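PDB 1TUA: K Homology domain-containing protein from Aeropyrum pernix, which is of unknown function but carries K homology (KH) domains and so probably binds RNA. Local coordinates for residues A[9-14]-A[134-139]; A[27-32]-A[61-66]; A[31-36]-A[81-86]; A[70-75]-A[87-92]. All coordinates share one frame; numbering follows the deposited sequence.

Interaction 1: residues A[9-14]-A[134-139]; sequences KVKPER and GEYEVA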
loop_
_atom_site.group_PDB
_atom_site.type_symbol
_atom_site.label_atom_id
_atom_site.label_comp_id
_atom_site.label_asym_id
_atom_site.label_seq_id
_atom_site.Cartn_x
_atom_site.Cartn_y
_atom_site.Cartn_z
ATOM N N LYS A 9 -13.213 2.000 6.373
ATOM C CA LYS A 9 -14.241 1.550 5.444
ATOM C C LYS A 9 -13.582 0.526 4.535
ATOM O O LYS A 9 -12.522 0.784 3.973
ATOM C CB LYS A 9 -14.766 2.718 4.609
ATOM C CG LYS A 9 -15.871 2.329 3.623
ATOM C CD LYS A 9 -17.128 1.841 4.345
ATOM C CE LYS A 9 -18.155 1.278 3.372
ATOM N NZ LYS A 9 -17.610 0.114 2.617
ATOM N N VAL A 10 -14.196 -0.640 4.397
ATOM C CA VAL A 10 -13.630 -1.683 3.551
ATOM C C VAL A 10 -14.524 -1.946 2.340
ATOM O O VAL A 10 -15.748 -1.945 2.459
ATOM C CB VAL A 10 -13.442 -3.001 4.358
ATOM C CG1 VAL A 10 -12.993 -4.127 3.443
ATOM C CG2 VAL A 10 -12.411 -2.780 5.469
ATOM N N LYS A 11 -13.915 -2.141 1.173
ATOM C CA LYS A 11 -14.689 -2.433 -0.028
ATOM C C LYS A 11 -15.462 -3.709 0.293
ATOM O O LYS A 11 -14.884 -4.692 0.749
ATOM C CB LYS A 11 -13.764 -2.659 -1.227
ATOM C CG LYS A 11 -12.936 -1.432 -1.622
ATOM C CD LYS A 11 -12.119 -1.690 -2.902
ATOM C CE LYS A 11 -11.140 -0.550 -3.221
ATOM N NZ LYS A 11 -11.809 0.737 -3.579
ATOM N N PRO A 12 -16.784 -3.708 0.076
ATOM C CA PRO A 12 -17.594 -4.898 0.370
ATOM C C PRO A 12 -17.010 -6.206 -0.164
ATOM O O PRO A 12 -17.028 -7.230 0.524
ATOM C CB PRO A 12 -18.945 -4.560 -0.264
ATOM C CG PRO A 12 -19.016 -3.074 -0.113
ATOM C CD PRO A 12 -17.615 -2.636 -0.499
ATOM N N GLU A 13 -16.482 -6.162 -1.385
ATOM C CA GLU A 13 -15.906 -7.337 -2.028
ATOM C C GLU A 13 -14.591 -7.804 -1.398
ATOM O O GLU A 13 -14.048 -8.842 -1.782
ATOM C CB GLU A 13 -15.688 -7.063 -3.525
ATOM C CG GLU A 13 -14.694 -5.941 -3.826
ATOM C CD GLU A 13 -15.347 -4.571 -4.014
ATOM O OE1 GLU A 13 -16.291 -4.222 -3.263
ATOM O OE2 GLU A 13 -14.897 -3.831 -4.919
ATOM N N ARG A 14 -14.078 -7.049 -0.429
ATOM C CA ARG A 14 -12.828 -7.424 0.224
ATOM C C ARG A 14 -12.987 -7.716 1.711
ATOM O O ARG A 14 -12.015 -8.054 2.384
ATOM C CB ARG A 14 -11.779 -6.319 0.042
ATOM C CG ARG A 14 -11.326 -6.124 -1.386
ATOM C CD ARG A 14 -10.572 -7.337 -1.862
ATOM N NE ARG A 14 -9.236 -7.404 -1.274
ATOM C CZ ARG A 14 -8.465 -8.486 -1.288
ATOM N NH1 ARG A 14 -8.897 -9.604 -1.857
ATOM N NH2 ARG A 14 -7.256 -8.444 -0.747
ATOM N N GLY A 134 -5.374 -2.160 -8.446
ATOM C CA GLY A 134 -6.757 -2.556 -8.239
ATOM C C GLY A 134 -7.680 -2.031 -9.320
ATOM O O GLY A 134 -7.243 -1.761 -10.439
ATOM N N GLU A 135 -8.957 -1.881 -8.982
ATOM C CA GLU A 135 -9.957 -1.386 -9.926
ATOM C C GLU A 135 -9.547 -0.037 -10.519
ATOM O O GLU A 135 -9.507 0.127 -11.744
ATOM C CB GLU A 135 -11.319 -1.257 -9.229
ATOM C CG GLU A 135 -12.451 -0.809 -10.150
ATOM C CD GLU A 135 -13.826 -0.880 -9.486
ATOM O OE1 GLU A 135 -14.045 -0.188 -8.465
ATOM O OE2 GLU A 135 -14.691 -1.633 -9.991
ATOM N N TYR A 136 -9.247 0.926 -9.655
ATOM C CA TYR A 136 -8.833 2.247 -10.113
ATOM C C TYR A 136 -7.812 2.864 -9.171
ATOM O O TYR A 136 -7.405 4.011 -9.351
ATOM C CB TYR A 136 -10.050 3.168 -10.252
ATOM C CG TYR A 136 -10.804 3.379 -8.965
ATOM C CD1 TYR A 136 -10.415 4.364 -8.059
ATOM C CD2 TYR A 136 -11.879 2.555 -8.624
ATOM C CE1 TYR A 136 -11.075 4.522 -6.841
ATOM C CE2 TYR A 136 -12.544 2.703 -7.406
ATOM C CZ TYR A 136 -12.135 3.687 -6.519
ATOM O OH TYR A 136 -12.768 3.821 -5.303
ATOM N N GLU A 137 -7.397 2.098 -8.165
ATOM C CA GLU A 137 -6.403 2.576 -7.204
ATOM C C GLU A 137 -5.151 1.711 -7.250
ATOM O O GLU A 137 -5.249 0.484 -7.238
ATOM C CB GLU A 137 -6.979 2.545 -5.786
ATOM C CG GLU A 137 -8.049 3.590 -5.539
ATOM C CD GLU A 137 -9.002 3.200 -4.425
ATOM O OE1 GLU A 137 -9.625 2.114 -4.519
ATOM O OE2 GLU A 137 -9.137 3.983 -3.459
ATOM N N VAL A 138 -3.981 2.341 -7.329
ATOM C CA VAL A 138 -2.725 1.593 -7.315
ATOM C C VAL A 138 -2.108 1.824 -5.940
ATOM O O VAL A 138 -1.709 2.942 -5.608
ATOM C CB VAL A 138 -1.748 2.069 -8.381
ATOM C CG1 VAL A 138 -0.474 1.240 -8.311
ATOM C CG2 VAL A 138 -2.389 1.943 -9.753
ATOM N N ALA A 139 -2.064 0.766 -5.135
ATOM C CA ALA A 139 -1.530 0.842 -3.777
ATOM C C ALA A 139 -0.063 0.422 -3.750
ATOM O O ALA A 139 0.333 -0.537 -4.419
ATOM C CB ALA A 139 -2.355 -0.049 -2.850
#

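Interaction 2: residues A[27-32]-A[61-66]; sequences AEIMRR and MKAAEV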
loop_
_atom_site.group_PDB
_atom_site.type_symbol
_atom_site.label_atom_id
_atom_site.label_comp_id
_atom_site.label_asym_id
_atom_site.label_seq_id
_atom_site.Cartn_x
_atom_site.Cartn_y
_atom_site.Cartn_z
ATOM N N ALA A 27 -7.566 -11.942 13.233
ATOM C CA ALA A 27 -6.999 -12.491 14.467
ATOM C C ALA A 27 -5.488 -12.281 14.500
ATOM O O ALA A 27 -4.934 -11.926 15.536
ATOM C CB ALA A 27 -7.307 -13.971 14.583
ATOM N N GLU A 28 -4.829 -12.512 13.367
ATOM C CA GLU A 28 -3.384 -12.344 13.276
ATOM C C GLU A 28 -3.006 -10.868 13.405
ATOM O O GLU A 28 -2.003 -10.534 14.043
ATOM C CB GLU A 28 -2.871 -12.911 11.948
ATOM C CG GLU A 28 -1.353 -12.969 11.817
ATOM C CD GLU A 28 -0.683 -13.712 12.968
ATOM O OE1 GLU A 28 -1.337 -14.565 13.611
ATOM O OE2 GLU A 28 0.513 -13.452 13.224
ATOM N N ILE A 29 -3.801 -9.978 12.809
ATOM C CA ILE A 29 -3.494 -8.551 12.918
ATOM C C ILE A 29 -3.597 -8.145 14.387
ATOM O O ILE A 29 -2.731 -7.441 14.913
ATOM C CB ILE A 29 -4.469 -7.684 12.097
ATOM C CG1 ILE A 29 -4.367 -8.044 10.617
ATOM C CG2 ILE A 29 -4.125 -6.205 12.285
ATOM C CD1 ILE A 29 -5.404 -7.353 9.751
ATOM N N MET A 30 -4.657 -8.607 15.049
ATOM C CA MET A 30 -4.874 -8.308 16.461
ATOM C C MET A 30 -3.714 -8.841 17.305
ATOM O O MET A 30 -3.181 -8.144 18.165
ATOM C CB MET A 30 -6.192 -8.942 16.945
ATOM C CG MET A 30 -7.472 -8.244 16.462
ATOM S SD MET A 30 -9.019 -9.066 17.023
ATOM C CE MET A 30 -9.478 -9.830 15.597
ATOM N N ARG A 31 -3.330 -10.084 17.042
ATOM C CA ARG A 31 -2.258 -10.750 17.774
ATOM C C ARG A 31 -0.918 -10.028 17.720
ATOM O O ARG A 31 -0.239 -9.887 18.735
ATOM C CB ARG A 31 -2.099 -12.170 17.226
ATOM C CG ARG A 31 -1.065 -13.017 17.923
ATOM C CD ARG A 31 -1.204 -14.465 17.476
ATOM N NE ARG A 31 -2.575 -14.941 17.658
ATOM C CZ ARG A 31 -3.416 -15.225 16.663
ATOM N NH1 ARG A 31 -3.028 -15.089 15.401
ATOM N NH2 ARG A 31 -4.648 -15.642 16.931
ATOM N N ARG A 32 -0.543 -9.564 16.536
ATOM C CA ARG A 32 0.737 -8.886 16.351
ATOM C C ARG A 32 0.804 -7.431 16.810
ATOM O O ARG A 32 1.897 -6.915 17.065
ATOM C CB ARG A 32 1.151 -8.988 14.881
ATOM C CG ARG A 32 1.428 -10.427 14.472
ATOM C CD ARG A 32 1.814 -10.572 13.016
ATOM N NE ARG A 32 3.027 -9.833 12.685
ATOM C CZ ARG A 32 3.650 -9.918 11.511
ATOM N NH1 ARG A 32 3.173 -10.719 10.561
ATOM N NH2 ARG A 32 4.740 -9.190 11.281
ATOM N N MET A 61 -2.375 2.464 14.548
ATOM C CA MET A 61 -2.318 3.005 13.201
ATOM C C MET A 61 -1.869 1.971 12.164
ATOM O O MET A 61 -2.475 1.853 11.100
ATOM C CB MET A 61 -1.410 4.247 13.200
ATOM C CG MET A 61 -1.998 5.409 14.022
ATOM S SD MET A 61 -0.877 6.807 14.340
ATOM C CE MET A 61 -0.703 7.454 12.740
ATOM N N LYS A 62 -0.826 1.202 12.464
ATOM C CA LYS A 62 -0.365 0.196 11.504
ATOM C C LYS A 62 -1.392 -0.921 11.330
ATOM O O LYS A 62 -1.548 -1.460 10.239
ATOM C CB LYS A 62 0.990 -0.373 11.930
ATOM C CG LYS A 62 2.138 0.607 11.726
ATOM C CD LYS A 62 3.489 -0.029 12.034
ATOM C CE LYS A 62 4.638 0.874 11.588
ATOM N NZ LYS A 62 4.698 1.025 10.103
ATOM N N ALA A 63 -2.091 -1.276 12.405
ATOM C CA ALA A 63 -3.126 -2.302 12.323
ATOM C C ALA A 63 -4.180 -1.817 11.319
ATOM O O ALA A 63 -4.653 -2.582 10.469
ATOM C CB ALA A 63 -3.770 -2.518 13.698
ATOM N N ALA A 64 -4.538 -0.538 11.421
ATOM C CA ALA A 64 -5.532 0.057 10.527
ATOM C C ALA A 64 -5.005 0.142 9.093
ATOM O O ALA A 64 -5.772 0.012 8.135
ATOM C CB ALA A 64 -5.917 1.443 11.025
ATOM N N GLU A 65 -3.701 0.355 8.938
ATOM C CA GLU A 65 -3.121 0.441 7.598
ATOM C C GLU A 65 -3.150 -0.923 6.924
ATOM O O GLU A 65 -3.379 -1.016 5.724
ATOM C CB GLU A 65 -1.690 0.976 7.655
ATOM C CG GLU A 65 -1.620 2.447 8.017
ATOM C CD GLU A 65 -2.269 3.336 6.969
ATOM O OE1 GLU A 65 -1.636 3.603 5.928
ATOM O OE2 GLU A 65 -3.423 3.765 7.180
ATOM N N VAL A 66 -2.931 -1.982 7.694
ATOM C CA VAL A 66 -2.977 -3.325 7.125
ATOM C C VAL A 66 -4.382 -3.581 6.576
ATOM O O VAL A 66 -4.546 -4.083 5.462
ATOM C CB VAL A 66 -2.635 -4.394 8.177
ATOM C CG1 VAL A 66 -2.920 -5.784 7.624
ATOM C CG2 VAL A 66 -1.175 -4.268 8.577
#

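Interaction 3: residues A[31-36]-A[81-86]; sequences RRTGTV and RLLEED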
loop_
_atom_site.group_PDB
_atom_site.type_symbol
_atom_site.label_atom_id
_atom_site.label_comp_id
_atom_site.label_asym_id
_atom_site.label_seq_id
_atom_site.Cartn_x
_atom_site.Cartn_y
_atom_site.Cartn_z
ATOM N N ARG A 31 -3.330 -10.084 17.042
ATOM C CA ARG A 31 -2.258 -10.750 17.774
ATOM C C ARG A 31 -0.918 -10.028 17.720
ATOM O O ARG A 31 -0.239 -9.887 18.735
ATOM C CB ARG A 31 -2.099 -12.170 17.226
ATOM C CG ARG A 31 -1.065 -13.017 17.923
ATOM C CD ARG A 31 -1.204 -14.465 17.476
ATOM N NE ARG A 31 -2.575 -14.941 17.658
ATOM C CZ ARG A 31 -3.416 -15.225 16.663
ATOM N NH1 ARG A 31 -3.028 -15.089 15.401
ATOM N NH2 ARG A 31 -4.648 -15.642 16.931
ATOM N N ARG A 32 -0.543 -9.564 16.536
ATOM C CA ARG A 32 0.737 -8.886 16.351
ATOM C C ARG A 32 0.804 -7.431 16.810
ATOM O O ARG A 32 1.897 -6.915 17.065
ATOM C CB ARG A 32 1.151 -8.988 14.881
ATOM C CG ARG A 32 1.428 -10.427 14.472
ATOM C CD ARG A 32 1.814 -10.572 13.016
ATOM N NE ARG A 32 3.027 -9.833 12.685
ATOM C CZ ARG A 32 3.650 -9.918 11.511
ATOM N NH1 ARG A 32 3.173 -10.719 10.561
ATOM N NH2 ARG A 32 4.740 -9.190 11.281
ATOM N N THR A 33 -0.354 -6.784 16.932
ATOM C CA THR A 33 -0.412 -5.374 17.327
ATOM C C THR A 33 -1.029 -5.076 18.697
ATOM O O THR A 33 -0.884 -3.969 19.210
ATOM C CB THR A 33 -1.185 -4.549 16.281
ATOM O OG1 THR A 33 -2.506 -5.086 16.141
ATOM C CG2 THR A 33 -0.471 -4.582 14.931
ATOM N N GLY A 34 -1.716 -6.048 19.287
ATOM C CA GLY A 34 -2.333 -5.811 20.584
ATOM C C GLY A 34 -3.580 -4.955 20.441
ATOM O O GLY A 34 -3.896 -4.121 21.298
ATOM N N THR A 35 -4.296 -5.160 19.343
ATOM C CA THR A 35 -5.515 -4.412 19.087
ATOM C C THR A 35 -6.716 -5.340 19.073
ATOM O O THR A 35 -6.575 -6.567 19.101
ATOM C CB THR A 35 -5.461 -3.686 17.717
ATOM O OG1 THR A 35 -5.235 -4.643 16.672
ATOM C CG2 THR A 35 -4.349 -2.636 17.707
ATOM N N VAL A 36 -7.899 -4.732 19.054
ATOM C CA VAL A 36 -9.150 -5.458 18.979
ATOM C C VAL A 36 -9.845 -4.899 17.743
ATOM O O VAL A 36 -10.051 -3.690 17.621
ATOM C CB VAL A 36 -10.018 -5.233 20.223
ATOM C CG1 VAL A 36 -11.341 -5.985 20.070
ATOM C CG2 VAL A 36 -9.264 -5.701 21.462
ATOM N N ARG A 81 3.276 -6.383 5.651
ATOM C CA ARG A 81 4.539 -5.660 5.566
ATOM C C ARG A 81 4.403 -4.295 6.235
ATOM O O ARG A 81 5.380 -3.734 6.726
ATOM C CB ARG A 81 4.945 -5.484 4.098
ATOM C CG ARG A 81 6.176 -4.604 3.883
ATOM C CD ARG A 81 6.617 -4.634 2.430
ATOM N NE ARG A 81 7.699 -3.689 2.172
ATOM C CZ ARG A 81 8.413 -3.661 1.049
ATOM N NH1 ARG A 81 8.159 -4.532 0.082
ATOM N NH2 ARG A 81 9.378 -2.762 0.897
ATOM N N LEU A 82 3.183 -3.771 6.256
ATOM C CA LEU A 82 2.915 -2.471 6.857
ATOM C C LEU A 82 3.096 -2.456 8.371
ATOM O O LEU A 82 3.088 -1.390 8.989
ATOM C CB LEU A 82 1.505 -1.999 6.473
ATOM C CG LEU A 82 1.409 -1.542 5.006
ATOM C CD1 LEU A 82 -0.040 -1.472 4.559
ATOM C CD2 LEU A 82 2.088 -0.192 4.852
ATOM N N LEU A 83 3.262 -3.637 8.962
ATOM C CA LEU A 83 3.478 -3.739 10.401
ATOM C C LEU A 83 4.951 -3.497 10.694
ATOM O O LEU A 83 5.341 -3.277 11.838
ATOM C CB LEU A 83 3.087 -5.132 10.916
ATOM C CG LEU A 83 1.597 -5.481 10.928
ATOM C CD1 LEU A 83 1.410 -6.832 11.596
ATOM C CD2 LEU A 83 0.808 -4.409 11.682
ATOM N N GLU A 84 5.767 -3.544 9.651
ATOM C CA GLU A 84 7.197 -3.340 9.798
ATOM C C GLU A 84 7.586 -1.884 9.961
ATOM O O GLU A 84 6.884 -0.965 9.530
ATOM C CB GLU A 84 7.939 -3.930 8.602
ATOM C CG GLU A 84 7.933 -5.436 8.579
ATOM C CD GLU A 84 8.371 -5.981 7.242
ATOM O OE1 GLU A 84 9.306 -5.404 6.639
ATOM O OE2 GLU A 84 7.783 -6.991 6.799
ATOM N N GLU A 85 8.731 -1.691 10.593
ATOM C CA GLU A 85 9.261 -0.371 10.847
ATOM C C GLU A 85 9.584 0.364 9.543
ATOM O O GLU A 85 10.161 -0.206 8.613
ATOM C CB GLU A 85 10.508 -0.522 11.711
ATOM C CG GLU A 85 11.292 0.731 11.970
ATOM C CD GLU A 85 12.450 0.453 12.902
ATOM O OE1 GLU A 85 12.184 0.162 14.090
ATOM O OE2 GLU A 85 13.617 0.503 12.449
ATOM N N ASP A 86 9.185 1.626 9.484
ATOM C CA ASP A 86 9.436 2.476 8.329
ATOM C C ASP A 86 8.639 2.178 7.062
ATOM O O ASP A 86 8.783 2.892 6.067
ATOM C CB ASP A 86 10.929 2.476 7.999
ATOM C CG ASP A 86 11.776 2.956 9.163
ATOM O OD1 ASP A 86 11.424 3.998 9.767
ATOM O OD2 ASP A 86 12.793 2.293 9.468
HETATM O O HOH W 1 5.302 -8.297 8.657
#

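Interaction 4: residues A[70-75]-A[87-92]; sequences ISLGFP and QILVVV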
loop_
_atom_site.group_PDB
_atom_site.type_symbol
_atom_site.label_atom_id
_atom_site.label_comp_id
_atom_site.label_asym_id
_atom_site.label_seq_id
_atom_site.Cartn_x
_atom_site.Cartn_y
_atom_site.Cartn_z
ATOM N N ILE A 70 -5.447 -4.328 2.616
ATOM C CA ILE A 70 -6.167 -5.515 2.152
ATOM C C ILE A 70 -7.417 -5.082 1.385
ATOM O O ILE A 70 -7.759 -5.658 0.348
ATOM C CB ILE A 70 -6.563 -6.427 3.336
ATOM C CG1 ILE A 70 -5.290 -6.990 3.981
ATOM C CG2 ILE A 70 -7.501 -7.554 2.858
ATOM C CD1 ILE A 70 -5.530 -7.703 5.295
ATOM N N SER A 71 -8.087 -4.056 1.897
ATOM C CA SER A 71 -9.279 -3.511 1.247
ATOM C C SER A 71 -8.934 -3.030 -0.168
ATOM O O SER A 71 -9.707 -3.214 -1.107
ATOM C CB SER A 71 -9.830 -2.341 2.071
ATOM O OG SER A 71 -10.967 -1.765 1.452
ATOM N N LEU A 72 -7.762 -2.420 -0.310
ATOM C CA LEU A 72 -7.300 -1.913 -1.602
ATOM C C LEU A 72 -6.945 -3.005 -2.613
ATOM O O LEU A 72 -6.820 -2.732 -3.811
ATOM C CB LEU A 72 -6.101 -0.985 -1.400
ATOM C CG LEU A 72 -6.460 0.383 -0.813
ATOM C CD1 LEU A 72 -5.201 1.102 -0.374
ATOM C CD2 LEU A 72 -7.219 1.199 -1.851
ATOM N N GLY A 73 -6.774 -4.237 -2.142
ATOM C CA GLY A 73 -6.467 -5.319 -3.062
ATOM C C GLY A 73 -5.296 -6.219 -2.710
ATOM O O GLY A 73 -5.162 -7.304 -3.277
ATOM N N PHE A 74 -4.439 -5.778 -1.792
ATOM C CA PHE A 74 -3.291 -6.580 -1.388
ATOM C C PHE A 74 -3.701 -7.823 -0.613
ATOM O O PHE A 74 -4.601 -7.774 0.217
ATOM C CB PHE A 74 -2.359 -5.784 -0.462
ATOM C CG PHE A 74 -1.370 -4.902 -1.174
ATOM C CD1 PHE A 74 -0.359 -5.451 -1.961
ATOM C CD2 PHE A 74 -1.422 -3.521 -1.018
ATOM C CE1 PHE A 74 0.589 -4.639 -2.579
ATOM C CE2 PHE A 74 -0.477 -2.693 -1.631
ATOM C CZ PHE A 74 0.532 -3.255 -2.412
ATOM N N PRO A 75 -3.059 -8.966 -0.893
ATOM C CA PRO A 75 -3.428 -10.157 -0.123
ATOM C C PRO A 75 -2.855 -9.902 1.282
ATOM O O PRO A 75 -1.867 -9.169 1.433
ATOM C CB PRO A 75 -2.701 -11.289 -0.859
ATOM C CG PRO A 75 -1.545 -10.594 -1.524
ATOM C CD PRO A 75 -2.179 -9.315 -2.019
ATOM N N GLN A 87 7.802 1.146 7.083
ATOM C CA GLN A 87 7.003 0.828 5.897
ATOM C C GLN A 87 5.704 1.632 5.935
ATOM O O GLN A 87 5.058 1.725 6.974
ATOM C CB GLN A 87 6.679 -0.673 5.841
ATOM C CG GLN A 87 7.893 -1.582 5.852
ATOM C CD GLN A 87 8.860 -1.247 4.744
ATOM O OE1 GLN A 87 8.552 -1.407 3.559
ATOM N NE2 GLN A 87 10.039 -0.762 5.117
ATOM N N ILE A 88 5.331 2.227 4.804
ATOM C CA ILE A 88 4.103 3.007 4.719
ATOM C C ILE A 88 3.273 2.595 3.498
ATOM O O ILE A 88 3.740 1.885 2.607
ATOM C CB ILE A 88 4.386 4.532 4.617
ATOM C CG1 ILE A 88 5.100 4.843 3.300
ATOM C CG2 ILE A 88 5.224 4.993 5.803
ATOM C CD1 ILE A 88 5.183 6.312 2.984
ATOM N N LEU A 89 2.035 3.060 3.473
ATOM C CA LEU A 89 1.125 2.768 2.381
ATOM C C LEU A 89 0.830 4.055 1.623
ATOM O O LEU A 89 0.397 5.044 2.213
ATOM C CB LEU A 89 -0.176 2.189 2.931
ATOM C CG LEU A 89 -1.330 1.981 1.946
ATOM C CD1 LEU A 89 -0.958 0.920 0.915
ATOM C CD2 LEU A 89 -2.572 1.558 2.727
ATOM N N VAL A 90 1.084 4.039 0.319
ATOM C CA VAL A 90 0.820 5.191 -0.533
ATOM C C VAL A 90 -0.135 4.723 -1.609
ATOM O O VAL A 90 -0.000 3.612 -2.118
ATOM C CB VAL A 90 2.098 5.714 -1.186
ATOM C CG1 VAL A 90 1.753 6.773 -2.229
ATOM C CG2 VAL A 90 3.008 6.292 -0.117
ATOM N N VAL A 91 -1.104 5.564 -1.954
ATOM C CA VAL A 91 -2.083 5.187 -2.965
ATOM C C VAL A 91 -2.192 6.202 -4.084
ATOM O O VAL A 91 -2.187 7.408 -3.845
ATOM C CB VAL A 91 -3.488 5.014 -2.341
ATOM C CG1 VAL A 91 -4.500 4.648 -3.422
ATOM C CG2 VAL A 91 -3.455 3.942 -1.262
ATOM N N VAL A 92 -2.278 5.698 -5.311
ATOM C CA VAL A 92 -2.448 6.542 -6.484
ATOM C C VAL A 92 -3.862 6.276 -6.993
ATOM O O VAL A 92 -4.181 5.163 -7.410
ATOM C CB VAL A 92 -1.436 6.189 -7.592
ATOM C CG1 VAL A 92 -1.752 6.968 -8.856
ATOM C CG2 VAL A 92 -0.029 6.518 -7.124
#

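Interaction 1: residues A[9-14]-A[134-139]
Lys11 and Glu137 reach toward each other from opposite directions and meet in a salt bridge. Lys11 NZ lies 2.7 Å from Glu137 OE1. The oxygen offers its syn lone pair, on the side of the other carboxylate oxygen. The backbones stay well apart here, with the CA atoms of Lys11 and Glu135 11.0 Å from each other, so long side chains must span the gap. Lys11 does this with a nearly straight chain that bends only at its last torsion (chi4 -66°), which swings the ammonium round to the carboxylate. Its CE also comes to 3.3 Å from Glu137 OE1. Tyr136 crosses Lys11 obliquely. Its OH is 3.7 Å from Lys11 NZ, a near approach rather than a bond. The tyrosine ring has a cation-pi partner in Lys95. Glu135 adds a second negative charge, with OE1 5.5 Å from Lys11 NZ, and probably favours the charged lysine. Both ends of the bridge are rooted in turns: Arg14 N bonds to Lys11 O at 2.8 Å, and Gly134 N bonds to Glu137 O at 2.9 Å. Ser71 OG further fixes Lys11 N. A methionine in place of Lys11 would probably leave the Glu137 carboxylate without its charged mate and weaken this surface link. The contact is a surface salt bridge between two KH units. It ties the loop after strand 6-9 of the first to the start of strand 137-141, in the three-stranded antiparallel sheet of the second.

Interaction 2: residues A[27-32]-A[61-66]
Ile29 lays its CG2 methyl against Ala63 and points its other branch at Val66. This is helix-to-helix packing within the first KH fold, whose three helices lie against one antiparallel sheet. Helix 24-33 gives Ile29. Helix 57-72 gives Ala63 and Val66, three residues apart and so nearly one turn along the same face. Ala63 is small, and the helices come close there: the CA atoms of Ile29 and Ala63 are 6.3 Å apart. Ile29 CG2 sits 4.0 Å from Ala63 CB. The longer branch of Ile29 is extended (chi2 173°) and reaches along to the next turn. There Ile29 and Val66 meet tip to tip. All three residues are buried, and the contact is purely apolar. Phe80 touches both Ile29 and Val66 and closes round them. Ile37 of strand 35-40 packs on Ile29 from the sheet, while Thr35 of that strand touches Ala63. The contact thus joins two helices and an edge strand of the sheet. Val66 uses one methyl for the meeting. Its CG1 lies 3.6 Å from Ile29 CD1 and 4.0 Å from Ile29 CG1.

Interaction 3: residues A[31-36]-A[81-86]
Leu83 splits its two methyls between Arg32 and Thr33. Its CD1 sits over one face of the Arg32 guanidinium, shifted toward the rim, and is 3.6 Å from Arg32 NE. The arginine bends at chi3 (61°), which turns the flat group across this methyl. The two side chains cross at a slant. Leu83 CD2 instead meets Thr33 CG2 at 3.5 Å, closer than usual for two carbons, and these side chains cross at about a right angle. A second link is watery. A water accepts from Arg32 NH2 at 2.8 Å and gives a weak bond to Glu84 OE2 at 3.4 Å. Further out, Thr33 is held by its hydroxyl. Thr33 OG1 bonds to Ile29 O, one turn back in the helix, and receives a bond from Thr35 OG1 at 2.8 Å. With OG1 lodged between the backbone N and the carbonyl carbon (chi1 58°), CG2 is left to face the leucine. Putting an alanine at Thr33 removes both OG1 and CG2, and would probably leave Thr35 OG1 without this acceptor and open a gap beside Leu83 CD2. Gly34 follows with positive phi and turns the chain from helix 24-33 into strand 35-40. On the other side, Lys62 of helix 57-72 hydrogen-bonds Leu82 O and Glu84 O, a polar anchorage for the loop that carries Leu83. The direct contact between helix 24-33 and this loop is mainly apolar. The water-borne link between Arg32 and Glu84 is weak, and their opposite charges probably add only a loose attraction.

Interaction 4: residues A[70-75]-A[87-92]
Just before Leu72 reaches over to Leu89 and Val91, Ile70 O is gripped by two donors: Gly73 N at 3.0 Å and Arg14 NE. The first bond belongs to a Schellman motif that ends helix 57-72, the last helix of the first KH fold. Gly73 has a phi of 131°, at which a side chain would jam against the preceding carbonyl oxygen. The chain then runs through Phe74 to Pro75, the N-cap residue of helix 76-79. Leu72 and Phe74 lie on either side of this glycine, and both touch strand 87-93. That strand is an outermost one, within this chain, of the antiparallel sheet in the second KH unit. Leu89 and Val91, two residues apart, point toward the helix end, while Val90 between them points away to helix 144-158. Leu72 does most of the packing through one methyl, CD1, and slants across both partners. It is 4.1 Å from Leu89 CD2. The other methyl of Leu89, CD1, lies at a slant to the Phe74 ring, 4.4 Å from Phe74 CE2. Ala139 of the neighbouring strand touches both Leu72 and Phe74 and widens the patch. The contact thus lays the end of one domain's helix on the sheet of the next, near the centre of the chain. Its tightest point is Leu72 CD1 against Val91 CG2, at 3.5 Å.

Interaction 2 is buried and apolar, and packs helix 24-33 on helix 57-72 inside the first KH unit. Interaction 3 starts from the same helix 24-33. It is only partly buried, mixing methyl packing with a water link. Interactions 2 and 3 have centres about 5 Å apart, and Lys62 of the one holds carbonyls of the other. Interactions 1 and 4 join the two KH units and reach neighbouring strands of one sheet, 137-141 and 87-93. Their centres are about 9 Å apart. Interaction 4 is apolar and central, whereas interaction 1 is a charged pair at the surface. Helix 57-72 serves both interactions 2 and 4.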